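Local coordinates for envelope glycoprotein (Bourbon virus, PDB 5ZKX) that probably drives fusion of the viral and host membranes during entry as a class III fusion glycoprotein, here in its trimeric postfusion form, at the interface of chains A and B. Sequence-based numbering; all coordinates share one arbitrary frame. Chains: chain A/B, Envelope glycoprotein.

Contact 1: the interface of chains A and B. Residues chain A 296-297; chain B 207, 209, 235-237, 242, 410.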
ATOM      1  N   TYR A 296     -11.018  -2.723 -13.746  1.00 17.38           N
ATOM      2  CA  TYR A 296     -12.461  -2.642 -13.950  1.00 17.70           C
ATOM      3  C   TYR A 296     -12.869  -1.286 -14.514  1.00 18.18           C
ATOM      4  O   TYR A 296     -13.735  -1.204 -15.392  1.00 21.00           O
ATOM      5  CB  TYR A 296     -13.179  -2.917 -12.628  1.00 20.11           C
ATOM      6  CG  TYR A 296     -14.686  -3.004 -12.719  1.00 18.73           C
ATOM      7  CD1 TYR A 296     -15.483  -1.901 -12.441  1.00 19.01           C
ATOM      8  CD2 TYR A 296     -15.313  -4.196 -13.060  1.00 19.19           C
ATOM      9  CE1 TYR A 296     -16.862  -1.979 -12.513  1.00 17.24           C
ATOM     10  CE2 TYR A 296     -16.693  -4.283 -13.132  1.00 18.55           C
ATOM     11  CZ  TYR A 296     -17.461  -3.171 -12.859  1.00 16.08           C
ATOM     12  OH  TYR A 296     -18.831  -3.250 -12.935  1.00 16.58           O
ATOM     13  N   GLU A 297     -12.260  -0.210 -14.018  1.00 27.10           N
ATOM     14  CA  GLU A 297     -12.580   1.120 -14.526  1.00 28.86           C
ATOM     15  C   GLU A 297     -11.993   1.348 -15.909  1.00 28.96           C
ATOM     16  O   GLU A 297     -12.576   2.078 -16.716  1.00 32.84           O
ATOM     17  CB  GLU A 297     -12.073   2.189 -13.559  1.00 26.74           C
ATOM     18  CG  GLU A 297     -12.949   2.361 -12.338  1.00 34.25           C
ATOM     19  CD  GLU A 297     -14.321   2.902 -12.681  1.00 34.79           C
ATOM     20  OE1 GLU A 297     -14.415   4.102 -13.015  1.00 38.29           O
ATOM     21  OE2 GLU A 297     -15.302   2.130 -12.622  1.00 33.05           O
TER
ATOM     22  N   PRO B 207     -21.521  -7.205 -11.347  1.00 25.16           N
ATOM     23  CA  PRO B 207     -21.161  -6.679 -12.668  1.00 24.36           C
ATOM     24  C   PRO B 207     -19.738  -7.053 -13.050  1.00 27.55           C
ATOM     25  O   PRO B 207     -18.826  -7.057 -12.218  1.00 25.90           O
ATOM     26  CB  PRO B 207     -21.311  -5.164 -12.490  1.00 27.58           C
ATOM     27  CG  PRO B 207     -21.051  -4.939 -11.031  1.00 23.71           C
ATOM     28  CD  PRO B 207     -21.597  -6.147 -10.324  1.00 25.33           C
ATOM     29  N   PHE B 209     -16.798  -7.288 -16.686  1.00 26.91           N
ATOM     30  CA  PHE B 209     -16.423  -6.952 -18.055  1.00 22.95           C
ATOM     31  C   PHE B 209     -15.738  -8.164 -18.669  1.00 30.05           C
ATOM     32  O   PHE B 209     -14.703  -8.615 -18.169  1.00 30.88           O
ATOM     33  CB  PHE B 209     -15.507  -5.730 -18.097  1.00 23.28           C
ATOM     34  CG  PHE B 209     -16.198  -4.446 -17.744  1.00 23.84           C
ATOM     35  CD1 PHE B 209     -16.984  -3.792 -18.672  1.00 25.23           C
ATOM     36  CD2 PHE B 209     -16.070  -3.899 -16.480  1.00 22.27           C
ATOM     37  CE1 PHE B 209     -17.627  -2.618 -18.347  1.00 24.52           C
ATOM     38  CE2 PHE B 209     -16.710  -2.721 -16.153  1.00 20.55           C
ATOM     39  CZ  PHE B 209     -17.492  -2.084 -17.085  1.00 20.26           C
ATOM     40  N   HIS B 235     -13.387  -9.394 -15.439  1.00 22.69           N
ATOM     41  CA  HIS B 235     -12.944  -8.453 -14.416  1.00 19.21           C
ATOM     42  C   HIS B 235     -14.186  -7.907 -13.726  1.00 19.44           C
ATOM     43  O   HIS B 235     -14.942  -7.131 -14.318  1.00 22.72           O
ATOM     44  CB  HIS B 235     -12.102  -7.337 -15.031  1.00 21.28           C
ATOM     45  CG  HIS B 235     -10.936  -7.840 -15.823  1.00 23.32           C
ATOM     46  ND1 HIS B 235      -9.764  -8.261 -15.235  1.00 22.58           N
ATOM     47  CD2 HIS B 235     -10.768  -8.008 -17.158  1.00 25.46           C
ATOM     48  CE1 HIS B 235      -8.921  -8.658 -16.171  1.00 24.66           C
ATOM     49  NE2 HIS B 235      -9.505  -8.515 -17.347  1.00 25.27           N
ATOM     50  N   CYS B 236     -14.393  -8.312 -12.480  1.00 24.59           N
ATOM     51  CA  CYS B 236     -15.669  -8.125 -11.812  1.00 21.73           C
ATOM     52  C   CYS B 236     -15.556  -7.130 -10.664  1.00 21.86           C
ATOM     53  O   CYS B 236     -14.479  -6.634 -10.327  1.00 22.02           O
ATOM     54  CB  CYS B 236     -16.207  -9.465 -11.304  1.00 19.11           C
ATOM     55  SG  CYS B 236     -16.535 -10.642 -12.628  1.00 26.56           S
ATOM     56  N   LYS B 237     -16.712  -6.849 -10.072  1.00 18.59           N
ATOM     57  CA  LYS B 237     -16.833  -5.919  -8.964  1.00 19.08           C
ATOM     58  C   LYS B 237     -18.003  -6.364  -8.100  1.00 23.02           C
ATOM     59  O   LYS B 237     -19.020  -6.832  -8.617  1.00 22.04           O
ATOM     60  CB  LYS B 237     -17.040  -4.485  -9.469  1.00 18.87           C
ATOM     61  CG  LYS B 237     -17.597  -3.515  -8.444  1.00 18.09           C
ATOM     62  CD  LYS B 237     -17.658  -2.106  -9.008  1.00 15.61           C
ATOM     63  CE  LYS B 237     -18.865  -1.342  -8.492  1.00 24.60           C
ATOM     64  NZ  LYS B 237     -19.216  -1.700  -7.092  1.00 29.48           N
ATOM     65  N   PHE B 242     -12.984  -6.123  -5.796  1.00 18.72           N
ATOM     66  CA  PHE B 242     -12.663  -6.166  -7.215  1.00 17.74           C
ATOM     67  C   PHE B 242     -11.734  -7.339  -7.464  1.00 19.28           C
ATOM     68  O   PHE B 242     -10.718  -7.482  -6.777  1.00 21.89           O
ATOM     69  CB  PHE B 242     -12.016  -4.859  -7.676  1.00 20.77           C
ATOM     70  CG  PHE B 242     -12.859  -3.650  -7.414  1.00 21.63           C
ATOM     71  CD1 PHE B 242     -12.869  -3.054  -6.163  1.00 19.54           C
ATOM     72  CD2 PHE B 242     -13.649  -3.114  -8.413  1.00 20.07           C
ATOM     73  CE1 PHE B 242     -13.645  -1.948  -5.916  1.00 20.05           C
ATOM     74  CE2 PHE B 242     -14.420  -2.004  -8.171  1.00 21.22           C
ATOM     75  CZ  PHE B 242     -14.425  -1.425  -6.917  1.00 20.91           C
ATOM     76  N   VAL B 410     -15.717   4.291  -8.069  1.00 42.70           N
ATOM     77  CA  VAL B 410     -15.158   3.028  -7.601  1.00 39.89           C
ATOM     78  C   VAL B 410     -14.216   3.312  -6.437  1.00 38.54           C
ATOM     79  O   VAL B 410     -13.373   4.212  -6.515  1.00 38.76           O
ATOM     80  CB  VAL B 410     -14.433   2.291  -8.747  1.00 40.41           C
ATOM     81  CG1 VAL B 410     -13.332   1.408  -8.213  1.00 40.03           C
ATOM     82  CG2 VAL B 410     -15.422   1.471  -9.566  1.00 41.53           C
TER
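With CG of A:Tyr296 anti to the backbone N (chi1 -174°), the phenol ring projects from helix 284-329 of chain A and slots between B:Phe209 and B:Lys237. The two aromatic rings meet edge to face: B:Phe209 presents its CD2-CE2 edge to one face of the tyrosine, the planes 63° apart, and CE2 of B:Phe209 lies 3.4 Å from CE2 of A:Tyr296. On the opposite face sits the aliphatic part of B:Lys237, whose CB is 3.7 Å from the centroid of the tyrosine ring. The extended start of its chain brings CD within 3.6 Å of CE1 of A:Tyr296, and the bends at chi3 and chi4 lie beyond, toward the amine. Lysine suits this place because its methylenes can cover an aromatic face while its amine points away. Backbone of strand 234-238 borders the edge of the phenol ring, where the carbonyl O of B:His235 is 3.2 Å from CD2 of A:Tyr296. At the far end, the phenol OH rests against the pyrrolidine of B:Pro207, 3.4 Å from its CG. Next along the helix, the carboxylate carbon CD of A:Glu297 packs 3.6 Å from CG2 of B:Val410, the side chains approaching from opposite directions. A long, flat tyrosine can thus fill a groove between strands that a disulfide between B:Cys208 and B:Cys236 ties together, anchoring the long helix of one subunit to a sheet of its neighbour in the postfusion trimer.

Contact 2: the interface of chains A and B. Residues chain A 289, 292-293; chain B 240-243, 412-413.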
ATOM      1  N   ASN A 289      -6.186  -5.080  -4.749  1.00 22.86           N
ATOM      2  CA  ASN A 289      -7.597  -4.756  -4.937  1.00 21.57           C
ATOM      3  C   ASN A 289      -7.764  -3.432  -5.674  1.00 24.23           C
ATOM      4  O   ASN A 289      -8.606  -3.316  -6.571  1.00 25.33           O
ATOM      5  CB  ASN A 289      -8.304  -4.711  -3.580  1.00 21.71           C
ATOM      6  CG  ASN A 289      -9.807  -4.871  -3.690  1.00 20.64           C
ATOM      7  OD1 ASN A 289     -10.302  -5.768  -4.371  1.00 26.24           O
ATOM      8  ND2 ASN A 289     -10.541  -4.006  -3.004  1.00 22.20           N
ATOM      9  N   HIS A 292      -7.158  -4.132  -9.211  1.00 19.34           N
ATOM     10  CA  HIS A 292      -8.305  -4.752  -9.864  1.00 19.36           C
ATOM     11  C   HIS A 292      -9.421  -3.745 -10.104  1.00 22.00           C
ATOM     12  O   HIS A 292     -10.115  -3.811 -11.124  1.00 22.39           O
ATOM     13  CB  HIS A 292      -8.810  -5.924  -9.025  1.00 19.94           C
ATOM     14  CG  HIS A 292      -8.003  -7.173  -9.192  1.00 20.74           C
ATOM     15  ND1 HIS A 292      -7.944  -7.868 -10.382  1.00 22.07           N
ATOM     16  CD2 HIS A 292      -7.215  -7.849  -8.323  1.00 19.43           C
ATOM     17  CE1 HIS A 292      -7.160  -8.920 -10.237  1.00 23.85           C
ATOM     18  NE2 HIS A 292      -6.705  -8.933  -8.997  1.00 20.93           N
ATOM     19  N   SER A 293      -9.618  -2.815  -9.167  1.00 16.33           N
ATOM     20  CA  SER A 293     -10.595  -1.757  -9.384  1.00 13.37           C
ATOM     21  C   SER A 293     -10.181  -0.850 -10.533  1.00 17.43           C
ATOM     22  O   SER A 293     -11.041  -0.313 -11.236  1.00 18.18           O
ATOM     23  CB  SER A 293     -10.792  -0.949  -8.101  1.00 16.65           C
ATOM     24  OG  SER A 293      -9.674  -0.128  -7.815  1.00 14.19           O
TER
ATOM     25  N   ASP B 240     -17.168  -3.053  -2.710  1.00 21.16           N
ATOM     26  CA  ASP B 240     -15.796  -2.571  -2.693  1.00 19.30           C
ATOM     27  C   ASP B 240     -14.790  -3.677  -2.987  1.00 17.25           C
ATOM     28  O   ASP B 240     -13.589  -3.476  -2.791  1.00 17.04           O
ATOM     29  CB  ASP B 240     -15.486  -1.914  -1.348  1.00 22.37           C
ATOM     30  CG  ASP B 240     -15.855  -2.793  -0.168  1.00 23.90           C
ATOM     31  OD1 ASP B 240     -16.347  -3.919  -0.387  1.00 26.24           O
ATOM     32  OD2 ASP B 240     -15.653  -2.354   0.986  1.00 25.30           O
ATOM     33  N   ASN B 241     -15.258  -4.836  -3.447  1.00 28.95           N
ATOM     34  CA  ASN B 241     -14.406  -5.951  -3.837  1.00 25.38           C
ATOM     35  C   ASN B 241     -14.226  -5.958  -5.349  1.00 26.05           C
ATOM     36  O   ASN B 241     -15.203  -5.835  -6.095  1.00 30.35           O
ATOM     37  CB  ASN B 241     -15.008  -7.286  -3.394  1.00 29.59           C
ATOM     38  CG  ASN B 241     -14.884  -7.522  -1.905  1.00 29.86           C
ATOM     39  OD1 ASN B 241     -14.163  -6.810  -1.211  1.00 30.31           O
ATOM     40  ND2 ASN B 241     -15.584  -8.536  -1.409  1.00 27.88           N
ATOM     41  N   PHE B 242     -12.984  -6.123  -5.796  1.00 18.72           N
ATOM     42  CA  PHE B 242     -12.663  -6.166  -7.215  1.00 17.74           C
ATOM     43  C   PHE B 242     -11.734  -7.339  -7.464  1.00 19.28           C
ATOM     44  O   PHE B 242     -10.718  -7.482  -6.777  1.00 21.89           O
ATOM     45  CB  PHE B 242     -12.016  -4.859  -7.676  1.00 20.77           C
ATOM     46  CG  PHE B 242     -12.859  -3.650  -7.414  1.00 21.63           C
ATOM     47  CD1 PHE B 242     -12.869  -3.054  -6.163  1.00 19.54           C
ATOM     48  CD2 PHE B 242     -13.649  -3.114  -8.413  1.00 20.07           C
ATOM     49  CE1 PHE B 242     -13.645  -1.948  -5.916  1.00 20.05           C
ATOM     50  CE2 PHE B 242     -14.420  -2.004  -8.171  1.00 21.22           C
ATOM     51  CZ  PHE B 242     -14.425  -1.425  -6.917  1.00 20.91           C
ATOM     52  N   PHE B 243     -12.076  -8.169  -8.446  1.00 16.52           N
ATOM     53  CA  PHE B 243     -11.395  -9.444  -8.602  1.00 15.33           C
ATOM     54  C   PHE B 243     -11.599  -9.968 -10.013  1.00 16.70           C
ATOM     55  O   PHE B 243     -12.600  -9.665 -10.667  1.00 15.76           O
ATOM     56  CB  PHE B 243     -11.903 -10.473  -7.586  1.00 12.42           C
ATOM     57  CG  PHE B 243     -13.398 -10.644  -7.592  1.00 13.82           C
ATOM     58  CD1 PHE B 243     -14.215  -9.778  -6.882  1.00 15.17           C
ATOM     59  CD2 PHE B 243     -13.988 -11.673  -8.303  1.00 16.91           C
ATOM     60  CE1 PHE B 243     -15.587  -9.931  -6.891  1.00 12.09           C
ATOM     61  CE2 PHE B 243     -15.360 -11.832  -8.311  1.00 15.52           C
ATOM     62  CZ  PHE B 243     -16.157 -10.959  -7.605  1.00 14.05           C
ATOM     63  N   ALA B 412     -11.944   0.912  -3.725  1.00 16.18           N
ATOM     64  CA  ALA B 412     -11.529  -0.407  -3.278  1.00 21.17           C
ATOM     65  C   ALA B 412     -11.436  -0.471  -1.757  1.00 21.52           C
ATOM     66  O   ALA B 412     -11.211   0.536  -1.082  1.00 18.90           O
ATOM     67  CB  ALA B 412     -10.181  -0.781  -3.894  1.00 20.33           C
ATOM     68  N   LYS B 413     -11.603  -1.679  -1.224  1.00 26.15           N
ATOM     69  CA  LYS B 413     -11.565  -1.900   0.216  1.00 21.52           C
ATOM     70  C   LYS B 413     -10.125  -2.030   0.706  1.00 18.56           C
ATOM     71  O   LYS B 413      -9.336  -2.794   0.142  1.00 19.90           O
ATOM     72  CB  LYS B 413     -12.358  -3.155   0.571  1.00 22.73           C
ATOM     73  CG  LYS B 413     -12.392  -3.473   2.051  1.00 24.63           C
ATOM     74  CD  LYS B 413     -12.761  -4.923   2.274  1.00 29.41           C
ATOM     75  CE  LYS B 413     -14.055  -5.265   1.567  1.00 27.81           C
ATOM     76  NZ  LYS B 413     -14.422  -6.693   1.754  1.00 26.62           N
TER
HETATM   77  O   HOH W   1     -10.174   2.088  -6.213  1.00 23.15           O
HETATM   78  O   HOH W   2      -9.304  -8.858  -4.835  1.00 23.98           O
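This is a subunit interface of the postfusion trimer, a helix packed against a strand and a loop: helix 284-329 of chain A lies on strand 241-245 and the segment around B:Ala412 and B:Lys413, helping to hold the long helix to the neighbouring subunit. A:Asn289 reads the backbone of chain B with both ends of its amide. Its OD1 accepts a hydrogen bond from B:Phe242 N at 3.1 Å, the donor tilted 18° from the carbonyl plane. Its ND2 gives one to the carbonyl O of B:Asp240, also at 3.1 Å; that oxygen lies in the amide plane, and the two bonds, one at each end, probably limit rotation of the flat group. Asparagine suits the spot because one short side chain offers both a donor and an acceptor. The extended first torsion (chi1 -160°), with CG anti to the backbone N, carries the amide from the helix to the strand.

One turn further on, A:Ser293 lies against B:Phe242. Its CB stands over the centre of the phenyl ring, 3.4 Å from the centroid, and so small a residue lets the helix backbone come close to the aromatic face. A:His292 adds a flank, its CB 3.6 Å from CB of B:Phe242, while one face of its imidazole looks toward CA of B:Phe243. Water 1 connects A:Ser293 OG with B:Ala412 N. Behind the contact, B:Lys413 NZ donates to the amide OD1 of B:Asn241 at 3.0 Å and probably feels the carboxylate of B:Asp240, which may help steady the turn whose carbonyl A:Asn289 uses. The modelled amide orientation is not settled by its neighbours: ND2 also faces B:Lys413 N, another donor. The carbonyl O of B:Phe242 comes 3.0 Å from OD1 of A:Asn289, an unfavourable approach of two acceptors that water 2 may ease, as it bonds to this carbonyl O at 2.8 Å and to OD1 of A:Asn289 at 3.3 Å.

The C-alpha centres of contact 1 and contact 2 are about 8 Å apart, and both draw on helix 284-329 of chain A, contact 2 nearer its start. B:Phe242 belongs to both: its ring is mainly engaged in contact 2, while its rim borders the base of the tyrosine in contact 1. In chain B, strand 241-245 and the segment from B:Val410 to B:Lys413 run past both sites. The contacting side chains of chain A, from A:Asn289 to A:Glu297, follow one another over about two turns of the helix. Together they form one continuous seam that probably fixes the register of helix against sheet, repeated between subunits of the trimer.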